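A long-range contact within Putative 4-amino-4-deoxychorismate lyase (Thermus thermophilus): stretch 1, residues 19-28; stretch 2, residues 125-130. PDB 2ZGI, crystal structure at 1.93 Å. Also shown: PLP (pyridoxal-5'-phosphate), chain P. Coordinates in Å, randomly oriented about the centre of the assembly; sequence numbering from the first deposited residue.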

ATOM      1  N   TYR D  19      15.680  20.581 -13.233  1.00 28.22           N
ATOM      2  CA  TYR D  19      14.337  20.086 -13.571  1.00 26.98           C
ATOM      3  C   TYR D  19      14.050  18.669 -13.081  1.00 26.45           C
ATOM      4  O   TYR D  19      12.878  18.278 -12.957  1.00 24.88           O
ATOM      5  CB  TYR D  19      14.087  20.121 -15.083  1.00 27.62           C
ATOM      6  CG  TYR D  19      13.804  21.499 -15.670  1.00 30.67           C
ATOM      7  CD1 TYR D  19      13.155  22.493 -14.927  1.00 33.72           C
ATOM      8  CD2 TYR D  19      14.140  21.785 -16.989  1.00 32.28           C
ATOM      9  CE1 TYR D  19      12.860  23.763 -15.500  1.00 33.57           C
ATOM     10  CE2 TYR D  19      13.865  23.041 -17.566  1.00 33.75           C
ATOM     11  CZ  TYR D  19      13.236  24.023 -16.811  1.00 34.53           C
ATOM     12  OH  TYR D  19      12.941  25.257 -17.382  1.00 35.94           O
ATOM     13  N   HIS D  20      15.106  17.891 -12.855  1.00 25.12           N
ATOM     14  CA  HIS D  20      14.924  16.470 -12.583  1.00 24.17           C
ATOM     15  C   HIS D  20      15.508  16.032 -11.262  1.00 22.77           C
ATOM     16  O   HIS D  20      15.503  14.831 -10.935  1.00 22.48           O
ATOM     17  CB  HIS D  20      15.556  15.652 -13.697  1.00 24.50           C
ATOM     18  CG  HIS D  20      14.873  15.794 -15.022  1.00 26.42           C
ATOM     19  ND1 HIS D  20      15.481  15.439 -16.202  1.00 29.41           N
ATOM     20  CD2 HIS D  20      13.651  16.265 -15.359  1.00 25.13           C
ATOM     21  CE1 HIS D  20      14.652  15.642 -17.210  1.00 29.65           C
ATOM     22  NE2 HIS D  20      13.534  16.143 -16.726  1.00 30.16           N
ATOM     23  N   GLY D  21      15.990  17.000 -10.491  1.00 21.37           N
ATOM     24  CA  GLY D  21      16.725  16.704  -9.257  1.00 22.04           C
ATOM     25  C   GLY D  21      17.885  15.756  -9.537  1.00 21.73           C
ATOM     26  O   GLY D  21      18.220  14.912  -8.705  1.00 20.02           O
ATOM     27  N   ALA D  22      18.513  15.885 -10.709  1.00 22.47           N
ATOM     28  CA  ALA D  22      19.520  14.885 -11.107  1.00 23.01           C
ATOM     29  C   ALA D  22      20.892  15.213 -10.517  1.00 23.81           C
ATOM     30  O   ALA D  22      21.768  15.790 -11.189  1.00 24.38           O
ATOM     31  CB  ALA D  22      19.570  14.755 -12.632  1.00 23.07           C
ATOM     32  N   SER D  23      21.064  14.912  -9.227  1.00 23.46           N
ATOM     33  CA  SER D  23      22.283  15.254  -8.495  1.00 23.36           C
ATOM     34  C   SER D  23      22.449  14.317  -7.330  1.00 23.85           C
ATOM     35  O   SER D  23      21.470  13.670  -6.878  1.00 22.76           O
ATOM     36  CB  SER D  23      22.244  16.714  -7.992  1.00 23.88           C
ATOM     37  OG  SER D  23      21.148  16.940  -7.091  1.00 25.71           O
ATOM     38  N   VAL D  24      23.693  14.199  -6.866  1.00 23.01           N
ATOM     39  CA  VAL D  24      23.989  13.583  -5.582  1.00 23.46           C
ATOM     40  C   VAL D  24      24.734  14.609  -4.771  1.00 23.63           C
ATOM     41  O   VAL D  24      25.304  15.569  -5.330  1.00 24.20           O
ATOM     42  CB  VAL D  24      24.781  12.226  -5.727  1.00 23.68           C
ATOM     43  CG1 VAL D  24      23.963  11.244  -6.485  1.00 23.60           C
ATOM     44  CG2 VAL D  24      26.108  12.445  -6.480  1.00 23.81           C
ATOM     45  N   PHE D  25      24.720  14.455  -3.452  1.00 23.42           N
ATOM     46  CA  PHE D  25      25.308  15.468  -2.609  1.00 23.69           C
ATOM     47  C   PHE D  25      25.727  14.860  -1.292  1.00 23.00           C
ATOM     48  O   PHE D  25      25.388  13.694  -0.991  1.00 23.36           O
ATOM     49  CB  PHE D  25      24.326  16.663  -2.422  1.00 23.24           C
ATOM     50  CG  PHE D  25      23.146  16.365  -1.496  1.00 23.43           C
ATOM     51  CD1 PHE D  25      23.190  16.756  -0.156  1.00 23.32           C
ATOM     52  CD2 PHE D  25      22.013  15.697  -1.958  1.00 24.68           C
ATOM     53  CE1 PHE D  25      22.119  16.490   0.709  1.00 26.75           C
ATOM     54  CE2 PHE D  25      20.938  15.408  -1.102  1.00 26.20           C
ATOM     55  CZ  PHE D  25      20.975  15.808   0.223  1.00 23.25           C
ATOM     56  N   THR D  26      26.481  15.629  -0.513  1.00 22.57           N
ATOM     57  CA  THR D  26      26.749  15.271   0.856  1.00 23.32           C
ATOM     58  C   THR D  26      26.901  16.544   1.681  1.00 24.38           C
ATOM     59  O   THR D  26      27.270  17.600   1.150  1.00 24.99           O
ATOM     60  CB  THR D  26      27.985  14.344   0.976  1.00 23.22           C
ATOM     61  OG1 THR D  26      27.987  13.744   2.276  1.00 25.31           O
ATOM     62  CG2 THR D  26      29.318  15.139   0.765  1.00 19.81           C
ATOM     63  N   THR D  27      26.592  16.461   2.968  1.00 25.05           N
ATOM     64  CA  THR D  27      26.682  17.622   3.827  1.00 25.84           C
ATOM     65  C   THR D  27      27.559  17.294   5.037  1.00 26.65           C
ATOM     66  O   THR D  27      27.375  16.258   5.701  1.00 26.08           O
ATOM     67  CB  THR D  27      25.294  18.160   4.251  1.00 26.58           C
ATOM     68  OG1 THR D  27      24.726  17.300   5.235  1.00 30.90           O
ATOM     69  CG2 THR D  27      24.370  18.212   3.105  1.00 25.79           C
ATOM     70  N   LEU D  28      28.521  18.174   5.306  1.00 26.83           N
ATOM     71  CA  LEU D  28      29.545  17.951   6.320  1.00 27.64           C
ATOM     72  C   LEU D  28      29.487  19.039   7.362  1.00 27.89           C
ATOM     73  O   LEU D  28      28.959  20.137   7.104  1.00 28.33           O
ATOM     74  CB  LEU D  28      30.952  18.026   5.726  1.00 27.40           C
ATOM     75  CG  LEU D  28      31.360  17.166   4.547  1.00 30.03           C
ATOM     76  CD1 LEU D  28      30.990  17.893   3.272  1.00 30.62           C
ATOM     77  CD2 LEU D  28      32.883  16.879   4.620  1.00 30.33           C
ATOM     78  N   TYR D 125      20.951   6.131  -1.837  1.00 26.34           N
ATOM     79  CA  TYR D 125      21.750   7.262  -2.327  1.00 26.08           C
ATOM     80  C   TYR D 125      21.237   8.601  -1.809  1.00 25.91           C
ATOM     81  O   TYR D 125      20.026   8.787  -1.560  1.00 25.44           O
ATOM     82  CB  TYR D 125      21.795   7.239  -3.857  1.00 26.16           C
ATOM     83  CG  TYR D 125      22.156   5.874  -4.383  1.00 27.76           C
ATOM     84  CD1 TYR D 125      23.416   5.309  -4.103  1.00 29.90           C
ATOM     85  CD2 TYR D 125      21.243   5.117  -5.115  1.00 28.59           C
ATOM     86  CE1 TYR D 125      23.758   4.023  -4.549  1.00 31.99           C
ATOM     87  CE2 TYR D 125      21.577   3.836  -5.581  1.00 29.91           C
ATOM     88  CZ  TYR D 125      22.841   3.302  -5.287  1.00 32.68           C
ATOM     89  OH  TYR D 125      23.185   2.048  -5.719  1.00 31.53           O
ATOM     90  N   LYS D 126      22.172   9.542  -1.657  1.00 25.52           N
ATOM     91  CA  LYS D 126      21.862  10.893  -1.208  1.00 25.75           C
ATOM     92  C   LYS D 126      21.701  11.760  -2.462  1.00 25.75           C
ATOM     93  O   LYS D 126      22.695  12.293  -2.999  1.00 24.80           O
ATOM     94  CB  LYS D 126      22.991  11.384  -0.311  1.00 25.45           C
ATOM     95  CG  LYS D 126      22.537  12.320   0.800  1.00 26.68           C
ATOM     96  CD  LYS D 126      23.598  12.459   1.853  1.00 24.97           C
ATOM     97  CE  LYS D 126      23.434  13.760   2.595  1.00 25.76           C
ATOM     98  NZ  LYS D 126      22.226  13.651   3.467  1.00 28.84           N
ATOM     99  N   THR D 127      20.455  11.837  -2.962  1.00 24.84           N
ATOM    100  CA  THR D 127      20.165  12.448  -4.256  1.00 23.88           C
ATOM    101  C   THR D 127      19.306  13.702  -4.151  1.00 23.50           C
ATOM    102  O   THR D 127      18.667  13.951  -3.130  1.00 23.24           O
ATOM    103  CB  THR D 127      19.449  11.456  -5.242  1.00 25.02           C
ATOM    104  OG1 THR D 127      18.041  11.367  -4.943  1.00 22.38           O
ATOM    105  CG2 THR D 127      20.048  10.065  -5.141  1.00 24.93           C
ATOM    106  N   GLY D 128      19.299  14.467  -5.242  1.00 22.90           N
ATOM    107  CA  GLY D 128      18.414  15.593  -5.442  1.00 22.23           C
ATOM    108  C   GLY D 128      16.939  15.250  -5.548  1.00 21.87           C
ATOM    109  O   GLY D 128      16.110  16.151  -5.650  1.00 20.91           O
ATOM    110  N   ASN D 129      16.601  13.959  -5.527  1.00 21.76           N
ATOM    111  CA  ASN D 129      15.192  13.578  -5.484  1.00 20.90           C
ATOM    112  C   ASN D 129      14.759  13.483  -4.036  1.00 21.53           C
ATOM    113  O   ASN D 129      14.655  12.386  -3.449  1.00 21.83           O
ATOM    114  CB  ASN D 129      14.964  12.286  -6.264  1.00 21.14           C
ATOM    115  CG  ASN D 129      14.877  12.531  -7.744  1.00 21.73           C
ATOM    116  OD1 ASN D 129      15.540  13.430  -8.301  1.00 27.23           O
ATOM    117  ND2 ASN D 129      14.064  11.769  -8.394  1.00 15.60           N
ATOM    118  N   TYR D 130      14.578  14.652  -3.430  1.00 19.91           N
ATOM    119  CA  TYR D 130      14.554  14.744  -1.975  1.00 21.27           C
ATOM    120  C   TYR D 130      13.151  15.157  -1.475  1.00 20.64           C
ATOM    121  O   TYR D 130      12.960  15.424  -0.311  1.00 21.73           O
ATOM    122  CB  TYR D 130      15.622  15.772  -1.538  1.00 20.53           C
ATOM    123  CG  TYR D 130      15.909  15.825  -0.074  1.00 22.88           C
ATOM    124  CD1 TYR D 130      16.587  14.790   0.562  1.00 21.47           C
ATOM    125  CD2 TYR D 130      15.503  16.927   0.681  1.00 22.90           C
ATOM    126  CE1 TYR D 130      16.854  14.834   1.933  1.00 25.91           C
ATOM    127  CE2 TYR D 130      15.758  16.981   2.053  1.00 27.46           C
ATOM    128  CZ  TYR D 130      16.431  15.934   2.666  1.00 27.03           C
ATOM    129  OH  TYR D 130      16.660  15.985   4.026  1.00 30.60           O
TER
HETATM  130  N1  PLP P 248      18.976  10.269   6.192  1.00 23.95           N
HETATM  131  C2  PLP P 248      18.832  10.989   5.060  1.00 26.20           C
HETATM  132  C2A PLP P 248      17.586  10.821   4.239  1.00 23.33           C
HETATM  133  C3  PLP P 248      19.826  11.893   4.670  1.00 24.02           C
HETATM  134  O3  PLP P 248      19.637  12.598   3.519  1.00 25.60           O
HETATM  135  C4  PLP P 248      20.983  12.008   5.451  1.00 25.07           C
HETATM  136  C4A PLP P 248      22.132  12.923   5.085  1.00 24.21           C
HETATM  137  C5  PLP P 248      21.116  11.227   6.597  1.00 23.38           C
HETATM  138  C6  PLP P 248      20.077  10.360   6.934  1.00 26.52           C
HETATM  139  C5A PLP P 248      22.317  11.321   7.513  1.00 26.39           C
HETATM  140  O4P PLP P 248      23.552  10.897   6.936  1.00 26.61           O
HETATM  141  P   PLP P 248      24.987  11.356   7.477  1.00 26.49           P
HETATM  142  O1P PLP P 248      25.141  10.804   8.872  1.00 24.81           O
HETATM  143  O2P PLP P 248      25.053  12.866   7.513  1.00 27.97           O
HETATM  144  O3P PLP P 248      25.842  10.734   6.422  1.00 24.24           O

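This is a compact backbone-to-backbone contact, a single beta bridge between a strand and an irregular segment, with one aromatic ring laid against the lysine that carries the cofactor.

The two chains run in roughly opposing directions, 149° apart from end to end, and their closest register places Val-24 beside Thr-127, CA to CA 4.2 Å. Two hydrogen bonds flank that pair. Gly-128 N donates to Ser-23 O at 2.8 Å, with a nearly straight N-H...O angle of 162°, and Phe-25 N donates to Lys-126 O at 3.0 Å and 148°. Each chain thus gives one amide and one carbonyl, and the bridged residues sit between the two bonds. The same carbonyls also lie close to alpha carbons: Ser-23 O is 3.2 Å from Thr-127 CA, and Lys-126 O is 3.2 Å from Val-24 CA. Each oxygen therefore meets both a strong donor and a weakly polarised CA-H group, a common economy where backbones pack tightly.

Beyond the bridge, glycines let the chains stay close. Gly-21 and Gly-128 approach to 4.3 Å between their CA atoms, and Gly-21 O lies 3.3 Å from Gly-128 CA. A beta carbon on either residue would point at the other stretch. On Gly-128 it would fall about 2.4 Å from Ser-23 OG and 2.5 Å from Gly-21 O; on Gly-21 it would fall about 2.6 Å from Gly-128 O. Gly-21 also has a positive phi of 54°, which by itself favours glycine. Its carbonyl accepts a weak hydrogen bond from Ser-23 N, 2.9 Å from Gly-21 O, within its own stretch.

The main side-chain pairing is Phe-25 with Lys-126, the two residues with the most area covered across the contact. The CA-to-CB bond of Phe-25 points sideways, but its p rotamer (chi1 74°) brings the ring nearer to the other stretch. Lys-126 CG stands over one face of that ring, 4.1 Å from its centroid and 19° off the normal, a CH-pi contact in which the aliphatic part of the lysine does the packing. Further along, Lys-126 CE is 3.6 Å from Phe-25 CE1. The ring edge meets backbone instead, with Thr-127 O 3.4 Å from Phe-25 CE2. Lys-126 is covalently joined to pyridoxal-5'-phosphate, NZ to C4A 1.8 Å, so the side chain that packs its CG over the ring is also the one that carries the cofactor.

Thr-127 turns its CA-to-CB bond away overall and uses its hydroxyl within its own segment: Asn-129 N donates to Thr-127 OG1 at 3.0 Å, tying the chain together just past the bridge. Its methyl still comes near the strand, with Thr-127 CG2 4.3 Å from Val-24 CG1.

The rule to read here is overlap: main-chain bonds fix the bridge, glycine permits the close approach, and Phe-25 and Lys-126, bonded through their backbones, also pack ring against hydrocarbon.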